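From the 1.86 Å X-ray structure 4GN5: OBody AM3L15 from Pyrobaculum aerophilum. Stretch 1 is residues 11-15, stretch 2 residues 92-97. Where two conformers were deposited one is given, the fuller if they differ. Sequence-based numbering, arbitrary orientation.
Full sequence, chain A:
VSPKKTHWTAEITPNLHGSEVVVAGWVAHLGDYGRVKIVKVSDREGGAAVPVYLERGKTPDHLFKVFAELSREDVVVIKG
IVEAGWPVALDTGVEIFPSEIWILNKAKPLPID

Stretch 1, residues 11-15: EITPN
Stretch 2 (92-97) TGVEIF

Stretch 1 is mostly irregular chain. Ile 12 (phi/psi -79/99°) and Thr 13 (-125/165°) are extended loop residues. Pro 14 (-57/-28°) and Asn 15 (-54/-23°) enter a 3-10 segment that continues later in the chain. Glu 11, at -85/-3°, precedes the extended part.

Stretch 2 begins as a turn and becomes a strand. Thr 92 lies at -78/-22° and Gly 93 at 82/-42°. Val 94 (-138/161°) is already extended, and Glu 95 (-143/149°), Ile 96 (-118/123°) and Phe 97 (-97/110°) form a strand that runs on beyond the stretch. A weak hydrogen bond from Val 94 N to Thr 92 O, 3.0 Å, spans the turn. Thr 92, with chi1 at 66° (p), also donates from OG1 to Val 94 O at 2.7 Å. Both bonds tie the chain on either side of Gly 93. The positive phi of Gly 93 by itself favours glycine.

The two stretches belong to one chain but are far apart in sequence. The direction from CA of Ile 12 to CA of Pro 14 is 123° from that of Gly 93 CA to Ile 96 CA. The CA atoms nearest each other across the stretches are those of Pro 14 and Val 94, 5.9 Å apart. No hydrogen bond crosses between the stretches. They meet by apolar packing, which buries 230 Å² summed over both sides.

Val 94 is the centre of the contact. Its CA-to-CB bond points toward stretch 1, and chi1 is -69° (m) in the conformer given. Both methyls reach Ile 12: Val 94 CG1 and CG2 each lie 3.7 Å from Ile 12 O. CG1 also lies 3.4 Å from Thr 13 C, 3.5 Å from Pro 14 N and 3.8 Å from Pro 14 CD, and CG2 lies 3.9 Å from Ile 12 CG2. A short branched side chain suits this place, because it fills the space beside the backbone without needing a polar partner.

Ile 12 is buried, and its CA-to-CB bond also points toward the other stretch, with chi1 -53° and chi2 -57° (both m). Its CG2 touches two residues of stretch 2: besides Val 94, it lies 4.0 Å from Ile 96 CD1. Ile 96 has chi1 -69° (m) and chi2 166° (t), and this extended form carries CD1 to Ile 12. Between Val 94 and Ile 96, the CA-to-CB bond of Glu 95 points away, as is usual for neighbours along an extended chain. Its chi1 is -55° (m) and chi2 -178° (t), and both carboxylate oxygens are hydrogen-bonded elsewhere in the structure.

Pro 14 is exposed and its CA-to-CB bond points sideways, with a C-gamma exo ring. Its CG lies 3.6 Å from Gly 93 O, so the ring covers part of the turn. The CA-to-CB bond of Thr 13, chi1 57° (p), points away, and the residue contributes mainly backbone. Glu 11 (chi1 -67°, m), Asn 15 (chi1 -167°, t) and Phe 97 (chi1 -71°, m; chi2 -90°) take no part.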

# COMPACT_ATOMS: atom_id res chain seq x y z
N GLU A 11 -16.52 14.12 7.54
CA GLU A 11 -17.77 13.94 6.77
C GLU A 11 -17.63 12.94 5.62
O GLU A 11 -18.60 12.67 4.96
CB GLU A 11 -18.33 15.27 6.22
CG GLU A 11 -18.81 16.20 7.37
CD GLU A 11 -19.16 17.59 6.91
OE1 GLU A 11 -18.49 18.16 6.00
OE2 GLU A 11 -20.15 18.10 7.49
N ILE A 12 -16.43 12.41 5.38
CA ILE A 12 -16.28 11.37 4.38
C ILE A 12 -16.74 10.04 4.98
O ILE A 12 -16.01 9.41 5.73
CB ILE A 12 -14.84 11.31 3.79
CG1 ILE A 12 -14.40 12.70 3.28
CG2 ILE A 12 -14.81 10.26 2.59
CD1 ILE A 12 -15.38 13.33 2.19
N THR A 13 -17.97 9.65 4.65
CA THR A 13 -18.64 8.46 5.19
C THR A 13 -19.12 7.51 4.05
O THR A 13 -19.15 7.90 2.87
CB THR A 13 -19.88 8.88 6.02
OG1 THR A 13 -20.74 9.65 5.19
CG2 THR A 13 -19.52 9.77 7.15
N PRO A 14 -19.46 6.25 4.39
CA PRO A 14 -19.87 5.33 3.32
C PRO A 14 -21.08 5.84 2.48
O PRO A 14 -21.12 5.57 1.25
CB PRO A 14 -20.19 4.03 4.07
CG PRO A 14 -19.13 4.05 5.18
CD PRO A 14 -19.11 5.52 5.63
N ASN A 15 -21.95 6.64 3.08
CA ASN A 15 -23.08 7.26 2.40
C ASN A 15 -22.71 8.05 1.17
O ASN A 15 -23.51 8.23 0.27
CB ASN A 15 -23.83 8.15 3.36
CG ASN A 15 -25.17 8.58 2.83
OD1 ASN A 15 -25.99 7.76 2.43
ND2 ASN A 15 -25.42 9.87 2.85
N THR A 92 -10.77 0.56 6.45
CA THR A 92 -10.82 2.01 6.43
C THR A 92 -12.25 2.63 6.42
O THR A 92 -12.43 3.83 6.79
CB THR A 92 -9.98 2.61 5.32
OG1 THR A 92 -10.54 2.25 4.05
CG2 THR A 92 -8.43 2.19 5.43
N GLY A 93 -13.25 1.86 5.98
CA GLY A 93 -14.64 2.38 5.89
C GLY A 93 -14.90 3.19 4.60
O GLY A 93 -15.95 3.04 3.92
N VAL A 94 -13.94 4.02 4.25
CA VAL A 94 -13.97 4.79 3.04
C VAL A 94 -12.59 4.77 2.38
O VAL A 94 -11.53 4.55 3.07
CB VAL A 94 -14.46 6.27 3.30
CG1 VAL A 94 -15.99 6.34 3.70
CG2 VAL A 94 -13.60 7.01 4.39
N GLU A 95 -12.58 5.08 1.09
CA GLU A 95 -11.36 5.34 0.30
C GLU A 95 -11.76 6.47 -0.64
O GLU A 95 -12.93 6.57 -1.03
CB GLU A 95 -11.01 4.09 -0.58
CG GLU A 95 -10.89 2.79 0.27
CD GLU A 95 -10.49 1.55 -0.56
OE1 GLU A 95 -9.99 0.59 0.03
OE2 GLU A 95 -10.73 1.53 -1.77
N ILE A 96 -10.80 7.32 -1.01
CA ILE A 96 -11.02 8.37 -2.00
C ILE A 96 -10.07 8.05 -3.15
O ILE A 96 -8.85 7.90 -2.94
CB ILE A 96 -10.78 9.82 -1.45
CG1 ILE A 96 -11.88 10.21 -0.42
CG2 ILE A 96 -10.75 10.81 -2.63
CD1 ILE A 96 -11.63 11.45 0.44
N PHE A 97 -10.64 7.90 -4.34
CA PHE A 97 -9.87 7.82 -5.56
C PHE A 97 -9.78 9.18 -6.26
O PHE A 97 -10.79 9.69 -6.79
CB PHE A 97 -10.37 6.65 -6.48
CG PHE A 97 -10.04 5.30 -5.94
CD1 PHE A 97 -8.84 4.66 -6.28
CD2 PHE A 97 -10.88 4.67 -5.03
CE1 PHE A 97 -8.50 3.46 -5.78
CE2 PHE A 97 -10.55 3.42 -4.51
CZ PHE A 97 -9.36 2.80 -4.88